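Local structure of transcriptional regulatory protein (Chlamydia trachomatis, 3Q7R) at residues Glu20-Asp23 against Leu24-Thr28; Glu30-Pro34 against Glu35-Cys39; Thr87-Asp90 against Leu91-Gly95; Cys56-Leu60 against Leu61-Ile65; Lys69-Glu72 against Gly73-Leu77. The protein probably acts as a global positive regulator of transcription and binds a recognition element in its own promoter, regulating its own expression. One frame throughout, in Å; residues are numbered along the deposited sequence. Where two conformers were deposited one is given.

Contact 1: Glu20-Asp23 against Leu24-Thr28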
loop_
_atom_site.group_PDB
_atom_site.type_symbol
_atom_site.label_atom_id
_atom_site.label_comp_id
_atom_site.label_asym_id
_atom_site.label_seq_id
_atom_site.Cartn_x
_atom_site.Cartn_y
_atom_site.Cartn_z
ATOM N N GLU A 20 -0.284 12.274 15.614
ATOM C CA GLU A 20 -0.288 12.471 17.083
ATOM C C GLU A 20 -0.102 11.185 17.873
ATOM O O GLU A 20 -0.100 11.217 19.106
ATOM C CB GLU A 20 -1.561 13.173 17.546
ATOM C CG GLU A 20 -1.669 14.614 16.939
ATOM C CD GLU A 20 -2.840 15.426 17.490
ATOM O OE1 GLU A 20 -3.685 14.850 18.234
ATOM O OE2 GLU A 20 -2.939 16.627 17.158
ATOM N N HIS A 21 0.051 10.053 17.159
ATOM C CA HIS A 21 0.302 8.779 17.828
ATOM C C HIS A 21 1.775 8.662 18.209
ATOM O O HIS A 21 2.538 7.946 17.557
ATOM C CB HIS A 21 -0.160 7.636 16.917
ATOM C CG HIS A 21 -1.657 7.512 16.856
ATOM N ND1 HIS A 21 -2.455 7.994 15.832
ATOM C CD2 HIS A 21 -2.510 6.992 17.776
ATOM C CE1 HIS A 21 -3.730 7.713 16.096
ATOM N NE2 HIS A 21 -3.787 7.121 17.274
ATOM N N TRP A 22 2.157 9.396 19.249
ATOM C CA TRP A 22 3.527 9.406 19.718
ATOM C C TRP A 22 4.008 7.988 20.089
ATOM O O TRP A 22 5.156 7.662 19.853
ATOM C CB TRP A 22 3.668 10.348 20.922
ATOM C CG TRP A 22 3.481 11.806 20.549
ATOM C CD1 TRP A 22 2.297 12.492 20.498
ATOM C CD2 TRP A 22 4.500 12.752 20.179
ATOM N NE1 TRP A 22 2.518 13.794 20.127
ATOM C CE2 TRP A 22 3.861 13.983 19.923
ATOM C CE3 TRP A 22 5.889 12.685 20.065
ATOM C CZ2 TRP A 22 4.557 15.125 19.563
ATOM C CZ3 TRP A 22 6.581 13.819 19.695
ATOM C CH2 TRP A 22 5.914 15.029 19.449
ATOM N N ASP A 23 3.140 7.137 20.636
ATOM C CA ASP A 23 3.582 5.783 21.019
ATOM C C ASP A 23 3.902 4.937 19.794
ATOM O O ASP A 23 4.913 4.265 19.746
ATOM C CB ASP A 23 2.552 5.085 21.926
ATOM C CG ASP A 23 1.113 5.147 21.393
ATOM O OD1 ASP A 23 0.792 5.792 20.353
ATOM O OD2 ASP A 23 0.258 4.511 22.057
ATOM N N LEU A 24 3.066 5.027 18.760
ATOM C CA LEU A 24 3.364 4.378 17.484
ATOM C C LEU A 24 4.730 4.876 16.943
ATOM O O LEU A 24 5.540 4.095 16.465
ATOM C CB LEU A 24 2.263 4.632 16.445
ATOM C CG LEU A 24 2.516 4.076 15.038
ATOM C CD1 LEU A 24 2.540 2.524 15.015
ATOM C CD2 LEU A 24 1.425 4.627 14.084
ATOM N N PHE A 25 4.955 6.180 16.985
ATOM C CA PHE A 25 6.199 6.751 16.526
ATOM C C PHE A 25 7.423 6.191 17.250
ATOM O O PHE A 25 8.371 5.692 16.590
ATOM C CB PHE A 25 6.193 8.264 16.703
ATOM C CG PHE A 25 7.517 8.905 16.372
ATOM C CD1 PHE A 25 8.026 8.877 15.067
ATOM C CD2 PHE A 25 8.273 9.518 17.380
ATOM C CE1 PHE A 25 9.240 9.492 14.779
ATOM C CE2 PHE A 25 9.486 10.117 17.096
ATOM C CZ PHE A 25 9.984 10.101 15.784
ATOM N N PHE A 26 7.430 6.305 18.583
ATOM C CA PHE A 26 8.625 5.907 19.346
ATOM C C PHE A 26 8.849 4.385 19.191
ATOM O O PHE A 26 9.986 3.950 19.009
ATOM C CB PHE A 26 8.499 6.342 20.816
ATOM C CG PHE A 26 8.659 7.822 21.016
ATOM C CD1 PHE A 26 9.813 8.465 20.570
ATOM C CD2 PHE A 26 7.656 8.570 21.603
ATOM C CE1 PHE A 26 9.963 9.837 20.720
ATOM C CE2 PHE A 26 7.806 9.953 21.763
ATOM C CZ PHE A 26 8.946 10.572 21.315
ATOM N N GLN A 27 7.769 3.600 19.184
ATOM C CA GLN A 27 7.906 2.153 19.095
ATOM C C GLN A 27 8.351 1.708 17.709
ATOM O O GLN A 27 9.139 0.755 17.587
ATOM C CB GLN A 27 6.613 1.457 19.501
ATOM C CG GLN A 27 6.385 1.668 20.997
ATOM C CD GLN A 27 5.129 1.033 21.491
ATOM O OE1 GLN A 27 4.715 -0.006 20.991
ATOM N NE2 GLN A 27 4.509 1.647 22.493
ATOM N N THR A 28 7.861 2.394 16.666
ATOM C CA THR A 28 8.282 2.058 15.324
ATOM C C THR A 28 9.734 2.453 15.121
ATOM O O THR A 28 10.501 1.715 14.541
ATOM C CB THR A 28 7.387 2.743 14.278
ATOM O OG1 THR A 28 6.043 2.283 14.440
ATOM C CG2 THR A 28 7.865 2.360 12.868
#
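Leu24 CB lies 3.9 Å from CB of the N-cap residue His21. The backbone N of Leu24 donates to Asp23 OD1 at 2.9 Å, a bent bond, 135° at the hydrogen, that meets the carboxylate from above its plane. Asp23 can make it because its CG is wedged between backbone N and carbonyl carbon (chi1 49°), which folds the carboxylate back over its own peptide. Phe25 N opens the regular i to i+4 pattern by donating to His21 O, while its ring leaves on the inner side toward Cys39 and Ile41 of strand 37-42. This is the first turn of helix 22-31, the crossover helix of a beta-alpha-beta unit in the receiver fold. His21, centre of an inverse gamma turn, sends ND1 to Glu57 OE2, tying the helix start to the end of strand 51-57. Phe26 N reaches Trp22 O at 2.9 Å, nearly straight at 170°. One turn apart, the two aromatic side chains run side by side, and Phe26 CE2 lies at the indole edge, 3.7 Å from Trp22 CE3. Gln27 N continues the pattern to Asp23 O. Thr28 grips Leu24 O twice, through N and OG1, from opposite faces of the carbonyl plane.

Contact 2: Glu30-Pro34 against Glu35-Cys39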
loop_
_atom_site.group_PDB
_atom_site.type_symbol
_atom_site.label_atom_id
_atom_site.label_comp_id
_atom_site.label_asym_id
_atom_site.label_seq_id
_atom_site.Cartn_x
_atom_site.Cartn_y
_atom_site.Cartn_z
ATOM N N GLU A 30 12.203 2.585 17.175
ATOM C CA GLU A 30 13.130 1.656 17.808
ATOM C C GLU A 30 13.266 0.324 17.073
ATOM O O GLU A 30 14.228 -0.399 17.288
ATOM C CB GLU A 30 12.772 1.451 19.280
ATOM C CG GLU A 30 11.387 0.934 19.593
ATOM C CD GLU A 30 11.090 0.979 21.090
ATOM O OE1 GLU A 30 11.827 1.696 21.807
ATOM O OE2 GLU A 30 10.133 0.307 21.550
ATOM N N LEU A 31 12.308 -0.011 16.213
ATOM C CA LEU A 31 12.417 -1.240 15.425
ATOM C C LEU A 31 13.188 -1.058 14.131
ATOM O O LEU A 31 13.580 -2.052 13.508
ATOM C CB LEU A 31 11.024 -1.792 15.104
ATOM C CG LEU A 31 10.181 -2.172 16.333
ATOM C CD1 LEU A 31 8.762 -2.559 15.946
ATOM C CD2 LEU A 31 10.857 -3.322 17.110
ATOM N N LEU A 32 13.360 0.192 13.707
ATOM C CA LEU A 32 14.037 0.489 12.437
ATOM C C LEU A 32 15.531 0.620 12.692
ATOM O O LEU A 32 15.932 1.184 13.704
ATOM C CB LEU A 32 13.493 1.775 11.803
ATOM C CG LEU A 32 12.104 1.630 11.149
ATOM C CD1 LEU A 32 11.507 2.964 10.792
ATOM C CD2 LEU A 32 12.201 0.739 9.917
ATOM N N ASN A 33 16.350 0.078 11.799
ATOM C CA ASN A 33 17.817 0.191 11.938
ATOM C C ASN A 33 18.189 1.620 11.580
ATOM O O ASN A 33 17.894 2.053 10.459
ATOM C CB ASN A 33 18.510 -0.781 10.992
ATOM C CG ASN A 33 20.012 -0.587 10.957
ATOM O OD1 ASN A 33 20.553 0.267 11.654
ATOM N ND2 ASN A 33 20.692 -1.367 10.129
ATOM N N PRO A 34 18.775 2.376 12.530
ATOM C CA PRO A 34 18.974 3.811 12.296
ATOM C C PRO A 34 20.035 4.086 11.227
ATOM O O PRO A 34 20.102 5.194 10.715
ATOM C CB PRO A 34 19.403 4.345 13.667
ATOM C CG PRO A 34 20.020 3.170 14.352
ATOM C CD PRO A 34 19.238 1.963 13.868
ATOM N N GLU A 35 20.835 3.086 10.886
ATOM C CA GLU A 35 21.785 3.244 9.790
ATOM C C GLU A 35 21.057 3.314 8.443
ATOM O O GLU A 35 21.573 3.877 7.472
ATOM C CB GLU A 35 22.797 2.099 9.797
ATOM C CG GLU A 35 23.679 2.086 11.032
ATOM C CD GLU A 35 24.697 0.965 11.030
ATOM O OE1 GLU A 35 24.667 0.108 10.117
ATOM O OE2 GLU A 35 25.528 0.951 11.963
ATOM N N GLU A 36 19.848 2.753 8.396
ATOM C CA GLU A 36 19.076 2.692 7.157
ATOM C C GLU A 36 17.891 3.685 7.122
ATOM O O GLU A 36 17.483 4.107 6.052
ATOM C CB GLU A 36 18.547 1.264 6.971
ATOM C CG GLU A 36 19.668 0.231 6.798
ATOM C CD GLU A 36 19.194 -1.217 6.799
ATOM O OE1 GLU A 36 17.992 -1.478 6.988
ATOM O OE2 GLU A 36 20.051 -2.105 6.609
ATOM N N TYR A 37 17.312 3.970 8.292
ATOM C CA TYR A 37 16.101 4.835 8.403
ATOM C C TYR A 37 16.198 5.774 9.591
ATOM O O TYR A 37 16.421 5.320 10.706
ATOM C CB TYR A 37 14.835 3.997 8.604
ATOM C CG TYR A 37 14.708 2.848 7.633
ATOM C CD1 TYR A 37 14.185 3.038 6.371
ATOM C CD2 TYR A 37 15.133 1.574 7.994
ATOM C CE1 TYR A 37 14.096 1.960 5.461
ATOM C CE2 TYR A 37 15.036 0.511 7.123
ATOM C CZ TYR A 37 14.520 0.707 5.860
ATOM O OH TYR A 37 14.439 -0.371 5.004
ATOM N N ARG A 38 16.015 7.070 9.341
ATOM C CA ARG A 38 15.973 8.118 10.382
ATOM C C ARG A 38 14.534 8.596 10.399
ATOM O O ARG A 38 14.026 9.018 9.368
ATOM C CB ARG A 38 16.883 9.272 9.970
ATOM C CG ARG A 38 16.995 10.462 10.891
ATOM C CD ARG A 38 18.168 11.392 10.456
ATOM N NE ARG A 38 19.487 10.718 10.564
ATOM C CZ ARG A 38 20.691 11.275 10.292
ATOM N NH1 ARG A 38 20.772 12.551 9.873
ATOM N NH2 ARG A 38 21.830 10.557 10.423
ATOM N N CYS A 39 13.896 8.542 11.553
ATOM C CA CYS A 39 12.493 8.910 11.668
ATOM C C CYS A 39 12.323 10.168 12.488
ATOM O O CYS A 39 13.017 10.362 13.503
ATOM C CB CYS A 39 11.705 7.785 12.342
ATOM S SG CYS A 39 11.831 6.236 11.489
HETATM O O HOH W 1 19.335 7.610 11.894
#
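Leu32 lays its CD2 branch against the Tyr37 ring, 3.6 Å from CD2 of Tyr37, the two side chains crossing at about a right angle. This makes the leucine an apolar link between the end of helix 22-31 and strand 37-42 in their beta-alpha-beta unit; Lys109 and Ser113 of helix 105-118 also touch it. In one conformer of Cys39, SG approaches the other branch, Leu32 CD1. The reversal itself turns on Asn33. Its carbonyl O takes two backbone donors: Tyr37 N at 3.0 Å, in the carbonyl plane, and Glu36 N at 2.9 Å, well above that plane. With CG anti to the backbone N (chi1 173°), the Asn33 amide swings alongside the turn, and OD1 accepts from Glu35 N at 2.9 Å, again from above its plane. Pro34 CA makes a CA-H...O contact with Tyr37 O, 3.4 Å, 164° at the hydrogen. A water donates to Pro34 O at 2.8 Å and reaches the edge of the Arg38 guanidinium, a weak bond with NE.

Contact 3: Thr87-Asp90 against Leu91-Gly95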
loop_
_atom_site.group_PDB
_atom_site.type_symbol
_atom_site.label_atom_id
_atom_site.label_comp_id
_atom_site.label_asym_id
_atom_site.label_seq_id
_atom_site.Cartn_x
_atom_site.Cartn_y
_atom_site.Cartn_z
ATOM N N THR A 87 -13.763 6.507 0.287
ATOM C CA THR A 87 -12.555 7.082 0.863
ATOM C C THR A 87 -11.297 6.392 0.269
ATOM O O THR A 87 -10.314 7.076 -0.119
ATOM C CB THR A 87 -12.553 6.858 2.375
ATOM O OG1 THR A 87 -13.638 7.606 2.960
ATOM C CG2 THR A 87 -11.220 7.380 2.997
ATOM N N SER A 88 -11.326 5.068 0.197
ATOM C CA SER A 88 -10.212 4.249 -0.323
ATOM C C SER A 88 -10.020 4.531 -1.793
ATOM O O SER A 88 -8.900 4.773 -2.228
ATOM C CB SER A 88 -10.497 2.743 -0.175
ATOM O OG SER A 88 -10.517 2.399 1.234
ATOM N N VAL A 89 -11.123 4.541 -2.568
ATOM C CA VAL A 89 -10.966 4.841 -4.010
ATOM C C VAL A 89 -10.381 6.245 -4.216
ATOM O O VAL A 89 -9.456 6.442 -5.061
ATOM C CB VAL A 89 -12.340 4.741 -4.734
ATOM C CG1 VAL A 89 -12.248 5.349 -6.150
ATOM C CG2 VAL A 89 -12.828 3.268 -4.768
ATOM N N ASP A 90 -10.866 7.221 -3.451
ATOM C CA ASP A 90 -10.352 8.605 -3.583
ATOM C C ASP A 90 -8.837 8.700 -3.281
ATOM O O ASP A 90 -8.086 9.350 -4.048
ATOM C CB ASP A 90 -11.155 9.548 -2.665
ATOM C CG ASP A 90 -10.655 10.973 -2.704
ATOM O OD1 ASP A 90 -10.864 11.642 -3.732
ATOM O OD2 ASP A 90 -10.074 11.403 -1.689
ATOM N N LEU A 91 -8.389 7.971 -2.238
ATOM C CA LEU A 91 -6.946 7.977 -1.913
ATOM C C LEU A 91 -6.144 7.401 -3.061
ATOM O O LEU A 91 -5.141 8.002 -3.509
ATOM C CB LEU A 91 -6.614 7.157 -0.661
ATOM C CG LEU A 91 -6.922 7.894 0.651
ATOM C CD1 LEU A 91 -6.802 6.884 1.813
ATOM C CD2 LEU A 91 -5.985 9.135 0.900
ATOM N N LEU A 92 -6.589 6.261 -3.569
ATOM C CA LEU A 92 -5.816 5.579 -4.608
ATOM C C LEU A 92 -5.771 6.448 -5.886
ATOM O O LEU A 92 -4.735 6.569 -6.560
ATOM C CB LEU A 92 -6.441 4.230 -4.909
ATOM C CG LEU A 92 -6.364 3.236 -3.721
ATOM C CD1 LEU A 92 -7.364 2.062 -3.981
ATOM C CD2 LEU A 92 -4.914 2.684 -3.510
ATOM N N ASP A 93 -6.912 7.046 -6.201
ATOM C CA ASP A 93 -6.993 7.855 -7.419
ATOM C C ASP A 93 -6.162 9.136 -7.294
ATOM O O ASP A 93 -5.707 9.679 -8.321
ATOM C CB ASP A 93 -8.450 8.235 -7.722
ATOM C CG ASP A 93 -9.279 7.062 -8.284
ATOM O OD1 ASP A 93 -8.710 5.996 -8.551
ATOM O OD2 ASP A 93 -10.514 7.282 -8.467
ATOM N N ARG A 94 -5.955 9.614 -6.069
ATOM C CA ARG A 94 -5.112 10.769 -5.820
ATOM C C ARG A 94 -3.622 10.408 -5.732
ATOM O O ARG A 94 -2.807 11.297 -5.537
ATOM C CB ARG A 94 -5.552 11.493 -4.520
ATOM C CG ARG A 94 -6.892 12.265 -4.695
ATOM C CD ARG A 94 -7.578 12.485 -3.295
ATOM N NE ARG A 94 -6.727 13.273 -2.462
ATOM C CZ ARG A 94 -6.767 13.347 -1.141
ATOM N NH1 ARG A 94 -7.625 12.628 -0.355
ATOM N NH2 ARG A 94 -5.907 14.148 -0.562
ATOM N N GLY A 95 -3.287 9.120 -5.846
ATOM C CA GLY A 95 -1.898 8.676 -5.826
ATOM C C GLY A 95 -1.363 8.173 -4.523
ATOM O O GLY A 95 -0.149 7.910 -4.412
#
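The guanidinium of Arg94 meets the Asp90 carboxylate at its edge, the two planes turned 38° apart. Arg94 NH1 donates to Asp90 OD2 at 3.0 Å with 157° at the hydrogen, a salt bridge across one helical turn that approaches OD2 nearly along its C-O bond and lies slightly tilted from the guanidinium plane. Nearer the backbone, Arg94 CD rests 3.2 Å from Asp90 OD2. A bend at chi3 brings NH1 to the aspartate. NH2 is held elsewhere, by Ile65 O, with a weak bond to Pro62 O.

The helix backbone is regular: Leu91, Leu92, Asp93 and Arg94 donate their N-H groups to the carbonyls of Thr87, Ser88, Val89 and Asp90 in turn. Beside it Asp93 OD2 packs on Val89 CG1 at 3.5 Å, the two side chains pointing the same way. Gly95 then leaves the helix with positive phi (97°), and Gly95 N donates to Leu92 O at 3.0 Å, one of the two bonds back into the last turn of a Schellman motif.

Helix 85-93 is the crossover between strands 75-80 and 97-100 of the receiver domain and lies at the dimer interface. Leu91 faces Val78 and Leu80, Leu92 packs on Trp97 and Tyr98, and Asp93 OD1 hydrogen-bonds Ser110 OG of the second subunit while Leu92 also touches Leu114 there.

Contact 4: Cys56-Leu60 against Leu61-Ile65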
loop_
_atom_site.group_PDB
_atom_site.type_symbol
_atom_site.label_atom_id
_atom_site.label_comp_id
_atom_site.label_asym_id
_atom_site.label_seq_id
_atom_site.Cartn_x
_atom_site.Cartn_y
_atom_site.Cartn_z
ATOM N N CYS A 56 1.468 9.725 6.595
ATOM C CA CYS A 56 0.552 10.730 7.157
ATOM C C CYS A 56 -0.770 10.132 7.589
ATOM O O CYS A 56 -1.382 9.420 6.808
ATOM C CB CYS A 56 0.250 11.754 6.047
ATOM S SG CYS A 56 -0.660 13.216 6.634
ATOM N N GLU A 57 -1.214 10.442 8.804
ATOM C CA GLU A 57 -2.547 10.055 9.185
ATOM C C GLU A 57 -3.593 10.643 8.223
ATOM O O GLU A 57 -3.531 11.838 7.849
ATOM C CB GLU A 57 -2.856 10.650 10.561
ATOM C CG GLU A 57 -1.987 10.042 11.645
ATOM C CD GLU A 57 -2.384 8.634 11.993
ATOM O OE1 GLU A 57 -3.369 8.086 11.453
ATOM O OE2 GLU A 57 -1.659 8.002 12.788
ATOM N N TYR A 58 -4.590 9.835 7.859
ATOM C CA TYR A 58 -5.643 10.356 7.003
ATOM C C TYR A 58 -6.313 11.589 7.648
ATOM O O TYR A 58 -6.671 12.555 6.964
ATOM C CB TYR A 58 -6.663 9.263 6.724
ATOM C CG TYR A 58 -7.762 9.711 5.765
ATOM C CD1 TYR A 58 -7.477 9.841 4.391
ATOM C CD2 TYR A 58 -9.028 10.009 6.229
ATOM C CE1 TYR A 58 -8.484 10.248 3.496
ATOM C CE2 TYR A 58 -10.040 10.433 5.335
ATOM C CZ TYR A 58 -9.729 10.505 3.974
ATOM O OH TYR A 58 -10.743 10.910 3.086
ATOM N N SER A 59 -6.513 11.558 8.966
ATOM C CA SER A 59 -7.075 12.725 9.619
ATOM C C SER A 59 -6.245 13.996 9.518
ATOM O O SER A 59 -6.772 15.085 9.855
ATOM C CB SER A 59 -7.376 12.463 11.094
ATOM O OG SER A 59 -8.393 11.449 11.269
ATOM N N LEU A 60 -4.990 13.891 9.074
ATOM C CA LEU A 60 -4.110 15.048 8.927
ATOM C C LEU A 60 -3.809 15.305 7.453
ATOM O O LEU A 60 -3.064 16.244 7.125
ATOM C CB LEU A 60 -2.837 14.887 9.709
ATOM C CG LEU A 60 -3.063 14.845 11.225
ATOM C CD1 LEU A 60 -1.770 14.420 11.983
ATOM C CD2 LEU A 60 -3.588 16.221 11.659
ATOM N N LEU A 61 -4.418 14.507 6.567
ATOM C CA LEU A 61 -4.075 14.610 5.119
ATOM C C LEU A 61 -5.063 15.579 4.439
ATOM O O LEU A 61 -6.264 15.317 4.375
ATOM C CB LEU A 61 -4.241 13.269 4.446
ATOM C CG LEU A 61 -3.717 13.290 3.001
ATOM C CD1 LEU A 61 -2.202 13.322 2.858
ATOM C CD2 LEU A 61 -4.268 11.997 2.329
ATOM N N PRO A 62 -4.598 16.734 4.004
ATOM C CA PRO A 62 -5.564 17.621 3.303
ATOM C C PRO A 62 -6.265 16.918 2.134
ATOM O O PRO A 62 -5.666 16.160 1.370
ATOM C CB PRO A 62 -4.663 18.714 2.699
ATOM C CG PRO A 62 -3.449 18.722 3.612
ATOM C CD PRO A 62 -3.226 17.257 3.944
ATOM N N ARG A 63 -7.556 17.202 1.996
ATOM C CA ARG A 63 -8.331 16.436 1.021
ATOM C C ARG A 63 -8.055 16.862 -0.409
ATOM O O ARG A 63 -8.407 16.098 -1.307
ATOM C CB ARG A 63 -9.811 16.650 1.293
ATOM C CG ARG A 63 -10.331 15.751 2.431
ATOM C CD ARG A 63 -10.571 14.308 1.841
ATOM N NE ARG A 63 -11.767 14.412 1.002
ATOM C CZ ARG A 63 -13.006 14.394 1.488
ATOM N NH1 ARG A 63 -13.203 14.246 2.804
ATOM N NH2 ARG A 63 -14.065 14.531 0.672
ATOM N N GLU A 64 -7.466 18.047 -0.583
ATOM C CA GLU A 64 -7.275 18.612 -1.937
ATOM C C GLU A 64 -5.975 18.025 -2.574
ATOM O O GLU A 64 -5.836 17.990 -3.787
ATOM C CB GLU A 64 -7.216 20.148 -1.850
ATOM C CG GLU A 64 -8.438 20.758 -1.143
ATOM C CD GLU A 64 -8.369 20.682 0.399
ATOM O OE1 GLU A 64 -7.280 20.372 0.970
ATOM O OE2 GLU A 64 -9.431 20.927 1.036
ATOM N N ILE A 65 -5.042 17.543 -1.780
ATOM C CA ILE A 65 -3.728 17.300 -2.360
ATOM C C ILE A 65 -3.566 15.951 -3.082
ATOM O O ILE A 65 -4.341 15.034 -2.939
ATOM C CB ILE A 65 -2.580 17.477 -1.319
ATOM C CG1 ILE A 65 -2.623 16.353 -0.303
ATOM C CG2 ILE A 65 -2.680 18.937 -0.707
ATOM C CD1 ILE A 65 -1.246 16.246 0.556
HETATM O O HOH W 2 -8.596 13.714 5.233
#
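Leu61 and Tyr58 carry this turn, with Leu60 just before Leu61. Leu61 N donates to Tyr58 O at 3.0 Å, straight at the hydrogen (164°) but well above the carbonyl plane, consistent with the tight 3-10 winding of 58-60. Leu61 sends its CG anti to the backbone N (chi1 -172°), and the two methyls then part: CD1 approaches Cys56 SG at 4.1 Å, while CD2 lies 4.4 Å from Tyr58 CD1, a looser contact. Leu61 is further enclosed by Val78 of strand 75-80 and Leu91 of helix 85-93.

The Tyr58 ring also projects anti to its backbone N and ends near Arg63, whose chain bends at chi2 and chi3; Tyr58 OH comes 3.6 Å from Arg63 CD, and the ring and guanidinium planes are only 14° apart. A water sits over the ring centre, 3.5 Å above its plane, within reach of both Tyr58 O and Leu61 O.

The end of the Glu57 side chain leads away from the turn, to Ser19 OG and a salt bridge with Arg101. The chain here leaves the C-terminal end of central strand 51-57, the edge of the parallel sheet where typical CheY-like receivers, unlike perhaps this atypical regulator, place their phosphorylation site.

Contact 5: Lys69-Glu72 against Gly73-Leu77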
loop_
_atom_site.group_PDB
_atom_site.type_symbol
_atom_site.label_atom_id
_atom_site.label_comp_id
_atom_site.label_asym_id
_atom_site.label_seq_id
_atom_site.Cartn_x
_atom_site.Cartn_y
_atom_site.Cartn_z
ATOM N N LYS A 69 1.791 11.434 -10.843
ATOM C CA LYS A 69 2.542 10.399 -11.529
ATOM C C LYS A 69 4.015 10.722 -11.749
ATOM O O LYS A 69 4.859 9.864 -11.519
ATOM C CB LYS A 69 1.864 10.093 -12.876
ATOM C CG LYS A 69 0.443 9.621 -12.669
ATOM C CD LYS A 69 -0.180 9.116 -13.971
ATOM C CE LYS A 69 -1.589 8.560 -13.728
ATOM N NZ LYS A 69 -2.451 9.592 -13.088
ATOM N N SER A 70 4.323 11.962 -12.133
ATOM C CA SER A 70 5.703 12.326 -12.433
ATOM C C SER A 70 6.382 12.983 -11.222
ATOM O O SER A 70 7.002 14.023 -11.303
ATOM C CB SER A 70 5.694 13.292 -13.606
ATOM O OG SER A 70 5.363 12.553 -14.788
ATOM N N LEU A 71 6.150 12.379 -10.071
ATOM C CA LEU A 71 6.523 12.908 -8.762
ATOM C C LEU A 71 7.990 13.302 -8.679
ATOM O O LEU A 71 8.860 12.511 -9.068
ATOM C CB LEU A 71 6.288 11.798 -7.740
ATOM C CG LEU A 71 6.655 12.177 -6.308
ATOM C CD1 LEU A 71 5.771 13.329 -5.832
ATOM C CD2 LEU A 71 6.431 10.923 -5.407
ATOM N N GLU A 72 8.238 14.523 -8.215
ATOM C CA GLU A 72 9.584 14.987 -7.912
ATOM C C GLU A 72 9.784 15.280 -6.412
ATOM O O GLU A 72 10.904 15.649 -5.986
ATOM C CB GLU A 72 9.924 16.289 -8.658
ATOM C CG GLU A 72 9.930 16.060 -10.145
ATOM C CD GLU A 72 11.179 15.299 -10.628
ATOM O OE1 GLU A 72 12.123 15.118 -9.815
ATOM O OE2 GLU A 72 11.235 14.939 -11.832
ATOM N N GLY A 73 8.713 15.149 -5.634
ATOM C CA GLY A 73 8.775 15.384 -4.208
ATOM C C GLY A 73 8.793 14.057 -3.425
ATOM O O GLY A 73 9.047 13.025 -3.991
ATOM N N SER A 74 8.475 14.140 -2.129
ATOM C CA SER A 74 8.441 12.980 -1.239
ATOM C C SER A 74 7.309 12.022 -1.615
ATOM O O SER A 74 6.230 12.464 -1.995
ATOM C CB SER A 74 8.179 13.427 0.211
ATOM O OG SER A 74 9.098 14.400 0.688
ATOM N N PHE A 75 7.525 10.710 -1.456
ATOM C CA PHE A 75 6.398 9.774 -1.476
ATOM C C PHE A 75 5.554 9.983 -0.214
ATOM O O PHE A 75 6.054 10.478 0.801
ATOM C CB PHE A 75 6.924 8.338 -1.463
ATOM C CG PHE A 75 7.777 8.001 -2.644
ATOM C CD1 PHE A 75 7.155 7.811 -3.861
ATOM C CD2 PHE A 75 9.147 7.861 -2.535
ATOM C CE1 PHE A 75 7.915 7.497 -4.995
ATOM C CE2 PHE A 75 9.904 7.539 -3.655
ATOM C CZ PHE A 75 9.265 7.363 -4.884
ATOM N N VAL A 76 4.277 9.610 -0.300
ATOM C CA VAL A 76 3.377 9.669 0.887
ATOM C C VAL A 76 2.607 8.370 1.080
ATOM O O VAL A 76 1.985 7.877 0.123
ATOM C CB VAL A 76 2.380 10.837 0.765
ATOM C CG1 VAL A 76 1.425 10.811 1.979
ATOM C CG2 VAL A 76 3.115 12.227 0.721
ATOM N N LEU A 77 2.681 7.781 2.283
ATOM C CA LEU A 77 1.878 6.604 2.613
ATOM C C LEU A 77 0.883 7.065 3.649
ATOM O O LEU A 77 1.285 7.739 4.619
ATOM C CB LEU A 77 2.800 5.526 3.241
ATOM C CG LEU A 77 2.120 4.285 3.865
ATOM C CD1 LEU A 77 1.504 3.419 2.771
ATOM C CD2 LEU A 77 3.178 3.470 4.625
#
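Leu71 bridges the bend into strand 75-80, its CD2 methyl 3.5 Å from Phe75 CD1. Two torsions place it there: CG stands anti to the backbone N (chi1 179°), and chi2 near 63° splits the methyls, CD2 going to the phenyl ring and CD1 back over the chain, 3.5 Å from Gly73 N. Between them Leu71 CG rests 3.4 Å from Gly73 O, so the leucine packs along the backbone as well as against a ring. Phe75 answers from the strand with its CG anti to the carbonyl carbon (chi1 -61°), a choice that swings the ring back toward the loop; the two side chains cross at a slant. Across the bend the side chains meet by packing alone, with polar anchoring from outside, where Ser74 N bonds Gln47 OE1. The loop here feeds strand 75-80 of the receiver domain's parallel sheet: Phe75 pairs through its backbone with Asp52 and Val54 of strand 51-57, touches Leu53 there, and meets the ring of His119 beyond helix 105-118.

How the contacts relate
Along the chain the five contacts run in series, without nesting or crossing: 1, 2, 4, 5, then 3. Contact 1 starts helix 22-31 and contact 2 turns from its end into strand 37-42; they meet where Phe25 packs on Cys39 O. Contact 4 turns the chain off the end of the central strand 51-57 and is joined to contact 1 through Glu57 and His21. Contact 5 leads the chain back into strand 75-80, where Leu77 O accepts from Cys56 N between neighbouring strands. Contact 3 closes helix 85-93, its Arg94 reaching Ile65 O of contact 4. Contacts 1 and 3 lie on opposite sides of the chain's centre, their centres about 25 Å apart.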